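Local coordinates for protein EmGH1 (Erythrobacter marinus, PDB 5Z87) that probably hydrolyses beta-glucosidic bonds as a family 3 glycoside hydrolase, with other glycosidase activities also assigned to its family, at residues P124-E129 / F381-F386; V434-V439 / Q523-I528. One frame throughout, in Å; residues are numbered along the deposited sequence.

Interaction 1 of 2, residues P124-E129 / F381-F386; sequences PAFVFE and FKCGLF
P124 and L385 are the nearest backbone partners, their CA atoms 6.3 Å apart, where the loop leading into strand 126-129 passes the end of helix 366-382. The helix closes with a Schellman motif. G384 takes positive phi and its N bonds back to F381 O. The chain then turns and brings L385 onto the first segment. P124 and L385 carry much of the contact, and their side chains cross obliquely. P124 CG lies 3.8 Å from L385 CB and also sits close to L385 O. Next to it in the ring, P124 CD stands over one face of F386, 4.5 Å from F386 CE2. F381 CE1 lies over the opposite face of that ring. An alanine in place of P124 would lose CG and CD, and would probably open a gap beside L385 CB and leave the face of F386 turned away from F381 without the proline's CD. L385 reaches the strand with its CD1 methyl, which lies 3.3 Å from A125 O and over one face of the F126 ring, offset toward the rim. C383 meets F126 differently. With SG anti to the carbonyl carbon (chi1 -65°), the sulfur is directed to the rim of F126. It lies in the ring plane, 3.9 Å from F126 CE1, an edge-on sulfur-aromatic contact. Packing across the contact is apolar, but polar bonds to neighbours hold both backbones: P124 O accepts from K380 NZ, and C383 O from R170 NH1. The contact thus packs the C-terminal end of helix 366-382 against the start of the second strand in the parallel sheet of the family 3 N-terminal domain, which is of TIM-barrel type.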
ATOM      1  N   PRO A 124      40.058 -10.340  19.231  1.00 18.89           N
ATOM      2  CA  PRO A 124      39.000 -11.349  19.347  1.00 26.02           C
ATOM      3  C   PRO A 124      37.875 -11.070  18.352  1.00 20.76           C
ATOM      4  O   PRO A 124      37.786 -10.003  17.743  1.00 20.24           O
ATOM      5  CB  PRO A 124      38.516 -11.205  20.801  1.00 20.56           C
ATOM      6  CG  PRO A 124      39.429 -10.154  21.439  1.00 20.17           C
ATOM      7  CD  PRO A 124      39.957  -9.333  20.301  1.00 19.39           C
ATOM      8  N   ALA A 125      37.019 -12.070  18.186  1.00 25.13           N
ATOM      9  CA  ALA A 125      35.829 -11.927  17.357  1.00 22.47           C
ATOM     10  C   ALA A 125      34.706 -11.227  18.117  1.00 23.25           C
ATOM     11  O   ALA A 125      34.571 -11.371  19.334  1.00 24.30           O
ATOM     12  CB  ALA A 125      35.352 -13.301  16.888  1.00 17.04           C
ATOM     13  N   PHE A 126      33.909 -10.434  17.393  1.00 25.24           N
ATOM     14  CA  PHE A 126      32.553 -10.164  17.862  1.00 18.23           C
ATOM     15  C   PHE A 126      31.786 -11.480  17.837  1.00 17.34           C
ATOM     16  O   PHE A 126      31.942 -12.286  16.917  1.00 20.31           O
ATOM     17  CB  PHE A 126      31.840  -9.122  16.983  1.00 18.06           C
ATOM     18  CG  PHE A 126      31.895  -7.712  17.534  1.00 24.01           C
ATOM     19  CD1 PHE A 126      31.486  -7.433  18.829  1.00 20.33           C
ATOM     20  CD2 PHE A 126      32.371  -6.667  16.756  1.00 22.93           C
ATOM     21  CE1 PHE A 126      31.550  -6.133  19.336  1.00 22.49           C
ATOM     22  CE2 PHE A 126      32.434  -5.358  17.262  1.00 21.09           C
ATOM     23  CZ  PHE A 126      32.023  -5.097  18.545  1.00 19.35           C
ATOM     24  N   VAL A 127      31.003 -11.725  18.876  1.00 18.05           N
ATOM     25  CA  VAL A 127      30.169 -12.916  18.970  1.00 22.48           C
ATOM     26  C   VAL A 127      28.735 -12.406  18.991  1.00 27.22           C
ATOM     27  O   VAL A 127      28.264 -11.908  20.021  1.00 23.12           O
ATOM     28  CB  VAL A 127      30.488 -13.758  20.212  1.00 24.10           C
ATOM     29  CG1 VAL A 127      29.568 -14.979  20.292  1.00 19.65           C
ATOM     30  CG2 VAL A 127      31.949 -14.187  20.191  1.00 28.04           C
ATOM     31  N   PHE A 128      28.046 -12.506  17.856  1.00 22.75           N
ATOM     32  CA  PHE A 128      26.736 -11.880  17.685  1.00 24.18           C
ATOM     33  C   PHE A 128      25.640 -12.899  17.969  1.00 22.23           C
ATOM     34  O   PHE A 128      25.649 -14.000  17.404  1.00 20.34           O
ATOM     35  CB  PHE A 128      26.568 -11.320  16.265  1.00 19.35           C
ATOM     36  CG  PHE A 128      27.385 -10.092  15.983  1.00 18.57           C
ATOM     37  CD1 PHE A 128      27.142  -8.910  16.665  1.00 19.87           C
ATOM     38  CD2 PHE A 128      28.378 -10.110  15.011  1.00 17.10           C
ATOM     39  CE1 PHE A 128      27.882  -7.760  16.404  1.00 16.17           C
ATOM     40  CE2 PHE A 128      29.112  -8.968  14.731  1.00 14.72           C
ATOM     41  CZ  PHE A 128      28.872  -7.788  15.451  1.00 16.22           C
ATOM     42  N   GLU A 129      24.700 -12.535  18.833  1.00 21.48           N
ATOM     43  CA  GLU A 129      23.535 -13.375  19.099  1.00 25.79           C
ATOM     44  C   GLU A 129      22.274 -12.548  18.862  1.00 27.65           C
ATOM     45  O   GLU A 129      22.346 -11.354  18.570  1.00 26.53           O
ATOM     46  CB  GLU A 129      23.587 -13.954  20.517  1.00 27.14           C
ATOM     47  CG  GLU A 129      24.840 -14.823  20.777  1.00 20.36           C
ATOM     48  CD  GLU A 129      24.773 -16.179  20.105  1.00 28.75           C
ATOM     49  OE1 GLU A 129      25.821 -16.860  20.034  1.00 27.03           O
ATOM     50  OE2 GLU A 129      23.678 -16.574  19.635  1.00 33.50           O
ATOM     51  N   PHE A 381      37.058  -2.291  20.770  1.00 21.11           N
ATOM     52  CA  PHE A 381      37.659  -1.649  21.934  1.00 22.59           C
ATOM     53  C   PHE A 381      36.585  -1.180  22.910  1.00 25.88           C
ATOM     54  O   PHE A 381      36.644  -1.487  24.108  1.00 24.65           O
ATOM     55  CB  PHE A 381      38.562  -0.487  21.488  1.00 26.81           C
ATOM     56  CG  PHE A 381      39.924  -0.935  20.979  1.00 28.21           C
ATOM     57  CD1 PHE A 381      40.846  -1.534  21.843  1.00 27.63           C
ATOM     58  CD2 PHE A 381      40.282  -0.760  19.647  1.00 25.44           C
ATOM     59  CE1 PHE A 381      42.097  -1.964  21.383  1.00 24.12           C
ATOM     60  CE2 PHE A 381      41.536  -1.176  19.177  1.00 28.70           C
ATOM     61  CZ  PHE A 381      42.444  -1.782  20.048  1.00 28.01           C
ATOM     62  N   LYS A 382      35.561  -0.483  22.396  1.00 24.40           N
ATOM     63  CA  LYS A 382      34.475   0.020  23.238  1.00 22.08           C
ATOM     64  C   LYS A 382      33.775  -1.101  24.010  1.00 24.35           C
ATOM     65  O   LYS A 382      33.374  -0.912  25.168  1.00 23.40           O
ATOM     66  CB  LYS A 382      33.461   0.787  22.372  1.00 19.65           C
ATOM     67  CG  LYS A 382      32.294   1.390  23.174  1.00 25.39           C
ATOM     68  CD  LYS A 382      31.632   2.590  22.465  1.00 22.79           C
ATOM     69  CE  LYS A 382      30.549   3.207  23.338  1.00 26.08           C
ATOM     70  NZ  LYS A 382      29.850   4.370  22.702  1.00 40.21           N
ATOM     71  N   CYS A 383      33.602  -2.270  23.387  1.00 17.47           N
ATOM     72  CA  CYS A 383      32.967  -3.388  24.065  1.00 24.98           C
ATOM     73  C   CYS A 383      33.921  -4.157  24.962  1.00 26.69           C
ATOM     74  O   CYS A 383      33.501  -5.146  25.570  1.00 27.50           O
ATOM     75  CB  CYS A 383      32.340  -4.342  23.044  1.00 20.30           C
ATOM     76  SG  CYS A 383      30.973  -3.546  22.146  1.00 25.07           S
ATOM     77  N   GLY A 384      35.180  -3.739  25.047  1.00 25.07           N
ATOM     78  CA  GLY A 384      36.122  -4.368  25.953  1.00 26.22           C
ATOM     79  C   GLY A 384      36.697  -5.685  25.496  1.00 28.00           C
ATOM     80  O   GLY A 384      37.272  -6.402  26.321  1.00 31.08           O
ATOM     81  N   LEU A 385      36.567  -6.038  24.209  1.00 24.98           N
ATOM     82  CA  LEU A 385      37.047  -7.349  23.769  1.00 22.12           C
ATOM     83  C   LEU A 385      38.534  -7.516  24.038  1.00 29.02           C
ATOM     84  O   LEU A 385      38.997  -8.637  24.269  1.00 28.51           O
ATOM     85  CB  LEU A 385      36.789  -7.580  22.275  1.00 20.08           C
ATOM     86  CG  LEU A 385      35.398  -7.390  21.650  1.00 26.80           C
ATOM     87  CD1 LEU A 385      35.243  -8.332  20.479  1.00 21.13           C
ATOM     88  CD2 LEU A 385      34.285  -7.588  22.647  1.00 20.63           C
ATOM     89  N   PHE A 386      39.296  -6.421  24.013  1.00 25.88           N
ATOM     90  CA  PHE A 386      40.740  -6.505  24.168  1.00 29.58           C
ATOM     91  C   PHE A 386      41.161  -6.612  25.627  1.00 35.75           C
ATOM     92  O   PHE A 386      42.245  -7.127  25.911  1.00 31.59           O
ATOM     93  CB  PHE A 386      41.418  -5.276  23.544  1.00 22.63           C
ATOM     94  CG  PHE A 386      41.356  -5.228  22.027  1.00 29.20           C
ATOM     95  CD1 PHE A 386      40.257  -4.676  21.367  1.00 25.27           C
ATOM     96  CD2 PHE A 386      42.418  -5.687  21.263  1.00 24.42           C
ATOM     97  CE1 PHE A 386      40.232  -4.590  19.969  1.00 27.64           C
ATOM     98  CE2 PHE A 386      42.391  -5.616  19.863  1.00 25.72           C
ATOM     99  CZ  PHE A 386      41.297  -5.073  19.218  1.00 18.69           C
TER

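Interaction 2 of 2, residues V434-V439 / Q523-I528; sequences VRKMLV and QDCDVI
The D526 carboxylate presents both oxygens to the backbone of R435 and K436. This grip sits at the start of two neighbouring parallel strands, 436-440 and 527-533, in the alpha/beta C-terminal domain. OD2 accepts from R435 N through its syn lone pair, with an N-H...O angle of 176°. OD1 uses its syn lone pair for K436 N, at 2.8 Å. A chi1 of 40° puts D526 CG in the crowded position between backbone N and carbonyl carbon; the carboxylate there takes two successive N-H groups. The R435 guanidinium lies obliquely to D524 O, which is 3.0 Å from R435 NH2. D526 N returns a weak bond to K436 O. L438 N then bonds to V527 O at 2.8 Å. K436 is extended to CE, with CG anti to the backbone N, and NZ forms a salt bridge with D524 OD1. The modelled N-O distance there is very short, so its exact value is doubtful. E478 is a second charge partner of NZ, so the lysine's positive charge is probably shared between two carboxylates. Side chains alternate across the sheet. M437 and V527 share one face, where M437 also touches helix 462-473. L438 and I528 share the other, side by side and pointing the same way, against helix 508-522. The V434 and V527 side chains cross at about a right angle, CG2 to CG2 at 4.1 Å. C525 SG packs against L438 CB at 3.7 Å. Further along, I528 CA makes a CA-H...O contact with L438 O at 3.5 Å.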
ATOM      1  N   VAL A 434     -15.912 -20.346  41.458  1.00 40.81           N
ATOM      2  CA  VAL A 434     -15.714 -21.226  40.314  1.00 37.80           C
ATOM      3  C   VAL A 434     -15.641 -22.655  40.819  1.00 42.47           C
ATOM      4  O   VAL A 434     -15.008 -22.925  41.847  1.00 45.52           O
ATOM      5  CB  VAL A 434     -14.438 -20.840  39.536  1.00 47.83           C
ATOM      6  CG1 VAL A 434     -14.147 -21.850  38.429  1.00 32.83           C
ATOM      7  CG2 VAL A 434     -14.561 -19.430  38.964  1.00 40.66           C
ATOM      8  N   ARG A 435     -16.290 -23.576  40.110  1.00 43.70           N
ATOM      9  CA  ARG A 435     -16.186 -24.987  40.447  1.00 44.85           C
ATOM     10  C   ARG A 435     -15.398 -25.783  39.416  1.00 39.39           C
ATOM     11  O   ARG A 435     -14.429 -26.460  39.773  1.00 50.96           O
ATOM     12  CB  ARG A 435     -17.583 -25.609  40.637  1.00 46.92           C
ATOM     13  CG  ARG A 435     -17.596 -27.130  40.426  1.00 69.03           C
ATOM     14  CD  ARG A 435     -18.908 -27.814  40.844  1.00 72.65           C
ATOM     15  NE  ARG A 435     -19.796 -28.104  39.713  1.00 72.26           N
ATOM     16  CZ  ARG A 435     -19.504 -28.904  38.686  1.00 73.63           C
ATOM     17  NH1 ARG A 435     -18.339 -29.536  38.619  1.00 79.08           N
ATOM     18  NH2 ARG A 435     -20.392 -29.081  37.715  1.00 71.67           N
ATOM     19  N   LYS A 436     -15.769 -25.726  38.138  1.00 37.39           N
ATOM     20  CA  LYS A 436     -15.097 -26.527  37.116  1.00 43.19           C
ATOM     21  C   LYS A 436     -14.897 -25.688  35.860  1.00 47.77           C
ATOM     22  O   LYS A 436     -15.865 -25.366  35.163  1.00 42.86           O
ATOM     23  CB  LYS A 436     -15.887 -27.792  36.799  1.00 38.22           C
ATOM     24  CG  LYS A 436     -15.095 -28.822  36.017  1.00 40.90           C
ATOM     25  CD  LYS A 436     -15.948 -30.036  35.676  1.00 52.53           C
ATOM     26  CE  LYS A 436     -15.088 -31.191  35.185  1.00 59.05           C
ATOM     27  NZ  LYS A 436     -15.245 -31.440  33.721  1.00 62.93           N
ATOM     28  N   MET A 437     -13.640 -25.366  35.554  1.00 43.55           N
ATOM     29  CA  MET A 437     -13.284 -24.523  34.418  1.00 37.57           C
ATOM     30  C   MET A 437     -12.699 -25.366  33.294  1.00 34.99           C
ATOM     31  O   MET A 437     -11.775 -26.154  33.522  1.00 37.65           O
ATOM     32  CB  MET A 437     -12.285 -23.450  34.842  1.00 35.26           C
ATOM     33  CG  MET A 437     -11.594 -22.769  33.673  1.00 34.99           C
ATOM     34  SD  MET A 437     -10.156 -21.808  34.163  1.00 28.94           S
ATOM     35  CE  MET A 437     -10.821 -20.582  35.275  1.00 22.86           C
ATOM     36  N   LEU A 438     -13.244 -25.205  32.088  1.00 30.68           N
ATOM     37  CA  LEU A 438     -12.676 -25.805  30.886  1.00 32.90           C
ATOM     38  C   LEU A 438     -11.684 -24.831  30.255  1.00 37.36           C
ATOM     39  O   LEU A 438     -12.052 -23.698  29.928  1.00 35.12           O
ATOM     40  CB  LEU A 438     -13.767 -26.148  29.877  1.00 30.97           C
ATOM     41  CG  LEU A 438     -13.260 -26.529  28.480  1.00 33.04           C
ATOM     42  CD1 LEU A 438     -12.530 -27.869  28.506  1.00 34.88           C
ATOM     43  CD2 LEU A 438     -14.386 -26.550  27.465  1.00 26.78           C
ATOM     44  N   VAL A 439     -10.436 -25.266  30.099  1.00 35.26           N
ATOM     45  CA  VAL A 439      -9.413 -24.518  29.375  1.00 31.76           C
ATOM     46  C   VAL A 439      -9.228 -25.203  28.030  1.00 31.09           C
ATOM     47  O   VAL A 439      -8.812 -26.366  27.976  1.00 35.50           O
ATOM     48  CB  VAL A 439      -8.093 -24.459  30.163  1.00 35.70           C
ATOM     49  CG1 VAL A 439      -7.036 -23.672  29.398  1.00 35.06           C
ATOM     50  CG2 VAL A 439      -8.325 -23.827  31.526  1.00 27.94           C
ATOM     51  N   GLN A 523     -20.048 -29.312  29.016  1.00 50.73           N
ATOM     52  CA  GLN A 523     -21.401 -29.334  29.566  1.00 44.70           C
ATOM     53  C   GLN A 523     -21.396 -29.236  31.087  1.00 42.61           C
ATOM     54  O   GLN A 523     -22.279 -28.604  31.674  1.00 48.85           O
ATOM     55  CB  GLN A 523     -22.128 -30.598  29.117  1.00 43.38           C
ATOM     56  CG  GLN A 523     -22.196 -30.772  27.608  1.00 43.58           C
ATOM     57  CD  GLN A 523     -23.086 -29.740  26.927  1.00 57.73           C
ATOM     58  OE1 GLN A 523     -23.822 -28.992  27.587  1.00 55.56           O
ATOM     59  NE2 GLN A 523     -23.010 -29.682  25.595  1.00 44.00           N
ATOM     60  N   ASP A 524     -20.408 -29.835  31.743  1.00 40.58           N
ATOM     61  CA  ASP A 524     -20.327 -29.821  33.199  1.00 50.80           C
ATOM     62  C   ASP A 524     -19.464 -28.684  33.743  1.00 46.70           C
ATOM     63  O   ASP A 524     -19.277 -28.594  34.962  1.00 47.10           O
ATOM     64  CB  ASP A 524     -19.808 -31.171  33.713  1.00 59.39           C
ATOM     65  CG  ASP A 524     -18.663 -31.718  32.876  1.00 66.78           C
ATOM     66  OD1 ASP A 524     -17.491 -31.402  33.171  1.00 65.98           O
ATOM     67  OD2 ASP A 524     -18.941 -32.456  31.905  1.00 71.95           O
ATOM     68  N   CYS A 525     -18.960 -27.804  32.883  1.00 43.23           N
ATOM     69  CA  CYS A 525     -18.097 -26.713  33.314  1.00 37.48           C
ATOM     70  C   CYS A 525     -18.897 -25.421  33.413  1.00 36.28           C
ATOM     71  O   CYS A 525     -19.680 -25.101  32.514  1.00 36.88           O
ATOM     72  CB  CYS A 525     -16.928 -26.548  32.348  1.00 41.38           C
ATOM     73  SG  CYS A 525     -15.922 -28.057  32.169  1.00 39.50           S
ATOM     74  N   ASP A 526     -18.709 -24.688  34.512  1.00 35.76           N
ATOM     75  CA  ASP A 526     -19.375 -23.401  34.671  1.00 38.99           C
ATOM     76  C   ASP A 526     -18.607 -22.239  34.048  1.00 41.87           C
ATOM     77  O   ASP A 526     -19.208 -21.189  33.805  1.00 41.26           O
ATOM     78  CB  ASP A 526     -19.629 -23.095  36.154  1.00 31.88           C
ATOM     79  CG  ASP A 526     -18.482 -23.500  37.037  1.00 38.37           C
ATOM     80  OD1 ASP A 526     -18.009 -24.639  36.875  1.00 46.16           O
ATOM     81  OD2 ASP A 526     -18.061 -22.689  37.898  1.00 39.52           O
ATOM     82  N   VAL A 527     -17.308 -22.398  33.780  1.00 41.53           N
ATOM     83  CA  VAL A 527     -16.485 -21.377  33.134  1.00 37.65           C
ATOM     84  C   VAL A 527     -15.715 -22.015  31.981  1.00 41.46           C
ATOM     85  O   VAL A 527     -15.136 -23.100  32.139  1.00 35.29           O
ATOM     86  CB  VAL A 527     -15.507 -20.722  34.126  1.00 39.89           C
ATOM     87  CG1 VAL A 527     -14.581 -19.757  33.400  1.00 35.46           C
ATOM     88  CG2 VAL A 527     -16.262 -20.022  35.226  1.00 34.25           C
ATOM     89  N   ILE A 528     -15.712 -21.347  30.826  1.00 33.85           N
ATOM     90  CA  ILE A 528     -14.946 -21.758  29.651  1.00 31.05           C
ATOM     91  C   ILE A 528     -13.944 -20.654  29.326  1.00 39.08           C
ATOM     92  O   ILE A 528     -14.329 -19.486  29.188  1.00 33.84           O
ATOM     93  CB  ILE A 528     -15.860 -22.018  28.440  1.00 40.86           C
ATOM     94  CG1 ILE A 528     -16.935 -23.050  28.769  1.00 34.37           C
ATOM     95  CG2 ILE A 528     -15.052 -22.448  27.225  1.00 26.25           C
ATOM     96  CD1 ILE A 528     -17.907 -23.224  27.639  1.00 22.07           C
TER

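Overall arrangement
The two contacts come in series along the chain: interaction 1 closes before interaction 2 opens. Their centres are 54 Å apart, on opposite sides of the chain's centre, and their nearest atoms about 33 Å apart. They share no helix or strand. Interaction 1 belongs to the N-terminal barrel-like domain and its parallel sheet. Interaction 2 belongs to the mixed sheet of the C-terminal domain. The two contacts therefore consolidate different domains, while the pocket that holds dithiothreitol takes residues from both. Both contacts lie away from that pocket, though F128 of interaction 1's strand stacks on F178, which lines it.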